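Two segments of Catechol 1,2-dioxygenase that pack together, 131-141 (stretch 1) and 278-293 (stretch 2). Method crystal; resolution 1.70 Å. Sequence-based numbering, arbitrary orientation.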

# COMPACT_ATOMS: atom_id res chain seq x y z
N GLY A 131 -29.98 -1.84 21.38
CA GLY A 131 -29.00 -2.28 22.34
C GLY A 131 -29.63 -3.12 23.42
O GLY A 131 -30.74 -2.82 23.87
N HIS A 132 -28.95 -4.18 23.83
CA HIS A 132 -29.42 -5.05 24.90
C HIS A 132 -28.44 -4.82 26.05
O HIS A 132 -27.23 -4.95 25.87
CB HIS A 132 -29.40 -6.51 24.44
CG HIS A 132 -29.91 -7.46 25.47
ND1 HIS A 132 -31.16 -7.35 26.03
CD2 HIS A 132 -29.34 -8.55 26.04
CE1 HIS A 132 -31.34 -8.32 26.91
NE2 HIS A 132 -30.25 -9.06 26.94
N THR A 133 -28.96 -4.46 27.22
CA THR A 133 -28.11 -4.18 28.37
C THR A 133 -27.18 -5.31 28.73
O THR A 133 -27.60 -6.45 28.80
CB THR A 133 -28.95 -3.84 29.61
OG1 THR A 133 -29.85 -2.78 29.29
CG2 THR A 133 -28.06 -3.37 30.76
N LEU A 134 -25.93 -4.96 28.99
CA LEU A 134 -24.90 -5.94 29.35
C LEU A 134 -24.17 -5.43 30.60
O LEU A 134 -23.73 -4.28 30.62
CB LEU A 134 -23.86 -6.05 28.22
CG LEU A 134 -22.94 -7.26 28.06
CD1 LEU A 134 -21.59 -6.74 27.65
CD2 LEU A 134 -22.86 -8.11 29.27
N ILE A 135 -24.06 -6.28 31.62
CA ILE A 135 -23.32 -5.93 32.85
C ILE A 135 -22.06 -6.80 32.70
O ILE A 135 -22.16 -8.03 32.68
CB ILE A 135 -24.08 -6.39 34.16
CG1 ILE A 135 -25.43 -5.69 34.26
CG2 ILE A 135 -23.24 -6.12 35.42
CD1 ILE A 135 -25.34 -4.20 34.25
N LEU A 136 -20.90 -6.18 32.57
CA LEU A 136 -19.66 -6.94 32.39
C LEU A 136 -18.78 -6.63 33.60
O LEU A 136 -18.54 -5.48 33.92
CB LEU A 136 -18.97 -6.47 31.12
CG LEU A 136 -17.91 -7.24 30.32
CD1 LEU A 136 -16.94 -6.18 29.80
CD2 LEU A 136 -17.18 -8.30 31.11
N HIS A 137 -18.31 -7.66 34.27
CA HIS A 137 -17.48 -7.42 35.43
C HIS A 137 -16.48 -8.54 35.65
O HIS A 137 -16.58 -9.62 35.06
CB HIS A 137 -18.39 -7.23 36.65
CG HIS A 137 -19.27 -8.41 36.95
ND1 HIS A 137 -18.90 -9.41 37.81
CD2 HIS A 137 -20.49 -8.76 36.46
CE1 HIS A 137 -19.85 -10.34 37.85
NE2 HIS A 137 -20.82 -9.97 37.04
N GLY A 138 -15.49 -8.27 36.48
CA GLY A 138 -14.49 -9.27 36.75
C GLY A 138 -13.48 -8.74 37.73
O GLY A 138 -13.63 -7.65 38.27
N THR A 139 -12.45 -9.54 37.96
CA THR A 139 -11.39 -9.17 38.88
C THR A 139 -10.07 -9.21 38.12
O THR A 139 -9.90 -10.03 37.22
CB THR A 139 -11.30 -10.18 40.06
OG1 THR A 139 -12.53 -10.19 40.79
CG2 THR A 139 -10.13 -9.81 41.00
N ILE A 140 -9.16 -8.31 38.46
CA ILE A 140 -7.84 -8.33 37.84
C ILE A 140 -6.88 -8.94 38.86
O ILE A 140 -6.83 -8.49 40.00
CB ILE A 140 -7.36 -6.90 37.48
CG1 ILE A 140 -8.33 -6.25 36.50
CG2 ILE A 140 -5.92 -6.97 36.91
CD1 ILE A 140 -8.52 -7.04 35.19
N PHE A 141 -6.12 -9.95 38.46
CA PHE A 141 -5.15 -10.60 39.34
C PHE A 141 -3.71 -10.30 38.96
O PHE A 141 -3.38 -10.28 37.77
CB PHE A 141 -5.33 -12.11 39.33
CG PHE A 141 -6.65 -12.56 39.85
CD1 PHE A 141 -6.87 -12.67 41.23
CD2 PHE A 141 -7.68 -12.90 38.99
CE1 PHE A 141 -8.09 -13.11 41.73
CE2 PHE A 141 -8.92 -13.35 39.49
CZ PHE A 141 -9.11 -13.46 40.86
N ASP A 278 -30.05 -3.15 39.50
CA ASP A 278 -30.74 -1.92 39.19
C ASP A 278 -30.71 -1.49 37.72
O ASP A 278 -30.15 -0.47 37.36
CB ASP A 278 -30.29 -0.77 40.12
CG ASP A 278 -28.78 -0.66 40.26
OD1 ASP A 278 -28.14 -1.65 40.68
OD2 ASP A 278 -28.22 0.43 39.95
N VAL A 279 -31.31 -2.31 36.88
CA VAL A 279 -31.43 -2.00 35.47
C VAL A 279 -32.93 -1.88 35.23
O VAL A 279 -33.72 -2.10 36.16
CB VAL A 279 -30.80 -3.10 34.55
CG1 VAL A 279 -29.29 -3.08 34.71
CG2 VAL A 279 -31.35 -4.47 34.90
N GLU A 280 -33.32 -1.54 34.01
CA GLU A 280 -34.74 -1.32 33.70
C GLU A 280 -35.48 -2.46 33.02
O GLU A 280 -36.62 -2.28 32.60
CB GLU A 280 -34.86 -0.06 32.83
CG GLU A 280 -34.15 1.21 33.38
CD GLU A 280 -32.60 1.14 33.33
OE1 GLU A 280 -32.05 0.87 32.23
OE2 GLU A 280 -31.94 1.37 34.39
N GLY A 281 -34.84 -3.62 32.89
CA GLY A 281 -35.49 -4.74 32.24
C GLY A 281 -34.50 -5.87 32.06
O GLY A 281 -33.42 -5.79 32.61
N PRO A 282 -34.84 -6.93 31.31
CA PRO A 282 -33.92 -8.05 31.10
C PRO A 282 -32.55 -7.59 30.59
O PRO A 282 -32.44 -6.62 29.83
CB PRO A 282 -34.68 -8.93 30.10
CG PRO A 282 -35.60 -7.93 29.39
CD PRO A 282 -36.10 -7.18 30.60
N PHE A 283 -31.50 -8.28 31.02
CA PHE A 283 -30.14 -7.90 30.63
C PHE A 283 -29.26 -9.14 30.55
O PHE A 283 -29.64 -10.22 31.03
CB PHE A 283 -29.57 -6.91 31.67
CG PHE A 283 -29.33 -7.53 33.02
CD1 PHE A 283 -30.37 -7.69 33.93
CD2 PHE A 283 -28.07 -8.02 33.36
CE1 PHE A 283 -30.17 -8.34 35.17
CE2 PHE A 283 -27.86 -8.67 34.59
CZ PHE A 283 -28.92 -8.83 35.49
N ALA A 284 -28.09 -8.98 29.94
CA ALA A 284 -27.12 -10.07 29.84
C ALA A 284 -25.97 -9.79 30.83
O ALA A 284 -25.65 -8.64 31.15
CB ALA A 284 -26.59 -10.14 28.42
N GLU A 285 -25.38 -10.86 31.36
CA GLU A 285 -24.25 -10.71 32.27
C GLU A 285 -23.06 -11.57 31.81
O GLU A 285 -23.24 -12.75 31.44
CB GLU A 285 -24.63 -11.10 33.70
CG GLU A 285 -23.46 -11.08 34.68
CD GLU A 285 -23.85 -11.51 36.08
OE1 GLU A 285 -24.63 -12.48 36.21
OE2 GLU A 285 -23.38 -10.89 37.06
N MET A 286 -21.87 -10.97 31.82
CA MET A 286 -20.63 -11.66 31.47
C MET A 286 -19.62 -11.36 32.57
O MET A 286 -19.51 -10.22 33.03
CB MET A 286 -20.06 -11.18 30.14
CG MET A 286 -20.95 -11.45 28.92
SD MET A 286 -20.28 -10.82 27.36
CE MET A 286 -18.97 -11.94 27.08
N VAL A 287 -18.92 -12.39 33.03
CA VAL A 287 -17.91 -12.23 34.06
C VAL A 287 -16.60 -12.61 33.36
O VAL A 287 -16.54 -13.62 32.67
CB VAL A 287 -18.14 -13.23 35.24
CG1 VAL A 287 -17.09 -13.02 36.32
CG2 VAL A 287 -19.52 -13.04 35.80
N PHE A 288 -15.56 -11.80 33.50
CA PHE A 288 -14.29 -12.16 32.87
C PHE A 288 -13.16 -11.61 33.72
O PHE A 288 -13.04 -10.39 33.88
CB PHE A 288 -14.17 -11.61 31.45
CG PHE A 288 -12.94 -12.10 30.72
CD1 PHE A 288 -12.75 -13.47 30.50
CD2 PHE A 288 -11.95 -11.22 30.31
CE1 PHE A 288 -11.58 -13.95 29.89
CE2 PHE A 288 -10.79 -11.69 29.70
CZ PHE A 288 -10.61 -13.07 29.49
N ASP A 289 -12.37 -12.51 34.30
CA ASP A 289 -11.22 -12.12 35.12
C ASP A 289 -9.99 -12.17 34.25
O ASP A 289 -9.89 -13.01 33.34
CB ASP A 289 -10.98 -13.08 36.29
CG ASP A 289 -12.15 -13.20 37.22
OD1 ASP A 289 -12.92 -12.23 37.36
OD2 ASP A 289 -12.28 -14.26 37.82
N LEU A 290 -9.04 -11.29 34.55
CA LEU A 290 -7.79 -11.26 33.81
C LEU A 290 -6.63 -11.37 34.77
O LEU A 290 -6.65 -10.77 35.85
CB LEU A 290 -7.65 -9.95 33.01
CG LEU A 290 -8.74 -9.78 31.96
CD1 LEU A 290 -9.91 -9.10 32.64
CD2 LEU A 290 -8.27 -8.95 30.76
N LYS A 291 -5.62 -12.15 34.39
CA LYS A 291 -4.43 -12.34 35.22
C LYS A 291 -3.24 -11.79 34.43
O LYS A 291 -3.05 -12.14 33.25
CB LYS A 291 -4.22 -13.82 35.55
CG LYS A 291 -3.03 -14.07 36.51
CD LYS A 291 -2.94 -15.56 36.88
CE LYS A 291 -1.67 -15.91 37.67
NZ LYS A 291 -1.63 -15.23 38.98
N LEU A 292 -2.47 -10.94 35.09
CA LEU A 292 -1.32 -10.28 34.48
C LEU A 292 0.04 -10.96 34.70
O LEU A 292 0.21 -11.79 35.60
CB LEU A 292 -1.25 -8.83 34.98
CG LEU A 292 -2.44 -7.90 34.79
CD1 LEU A 292 -2.05 -6.53 35.29
CD2 LEU A 292 -2.84 -7.81 33.32
N THR A 293 1.02 -10.62 33.86
CA THR A 293 2.36 -11.17 34.00
C THR A 293 3.31 -10.04 34.43
O THR A 293 3.08 -8.85 34.14
CB THR A 293 2.85 -11.80 32.67
OG1 THR A 293 2.83 -10.82 31.64
CG2 THR A 293 1.96 -12.95 32.26
O HOH W 1 -14.82 -12.05 39.13

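The parallel pairing of these two stretches is interrupted at Gly138, where a side-chain carboxylate takes over a role that backbone carbonyls play elsewhere in the ladder. Thr139 N donates to Asp289 OD1 at 2.8 Å (N-H...O angle 149°), while Phe288 O lies 4.2 Å from Thr139 N, too far to accept. Phe288 O instead faces Gly138 CA at 3.4 Å, a CA-H...O contact with an angle of 177° at the hydrogen. Glycine suits this position: an ideal CB would sit 1.9 Å from Phe288 O. The register records the irregularity, since Val287 pairs with His137 but Asp289 has its CA nearest that of Gly138. A water also donates to Asp289 OD1 (2.6 Å from its oxygen) and makes a weak bond with Thr139 OG1 at 3.4 Å.

On both sides of this break the ladder is regular. The axes of strands 133-141 and 283-287 run 20° apart and approach to 4.6 Å. In the first part, Ala284 N donates to Thr133 O (2.8 Å, 175°), Ile135 N to Ala284 O (2.9 Å), Met286 N to Ile135 O (3.1 Å), His137 N to Met286 O (3.1 Å) and Phe288 N to His137 O (2.9 Å). Beyond the break, Leu290 N reaches Thr139 O at 3.1 Å, Phe141 N reaches Leu290 O at 2.8 Å, and Leu292 N reaches Phe141 O at 2.9 Å.

Leu134, Leu136, Ile140, Ala284, Met286 and Leu290 share one face of the sheet, and all are buried, as their apolar character allows. Leu134 CD2 lies 3.9 Å from Met286 CG and 4.3 Å from the small Ala284 CB; Leu136 CD2 is 4.2 Å from Met286 CB. Farther along, Ile140 CD1 meets Leu290 CD1 at 3.6 Å.

The other face, carrying Ile135, His137, Phe141, Glu285, Val287 and Lys291, is more mixed. With chi1 at 60° (p), the end of His137 comes nearer the second stretch, and its NE2 donates to Glu285 OE2 at 2.7 Å (156°). The extended Glu285 chain, t at chi1 and chi2, brings the carboxylate to the edge of the imidazole, close to the ring plane, where the N-H points. Buried Ile135 packs its CG1 3.6 Å from Phe283 CD2, and its CD1 4.1 Å from Val279 CG1. Phe141 presents its ring edge to Asp289, with CE2 3.8 Å from CB. Altogether the contact buries 1046 Å², summed over both stretches.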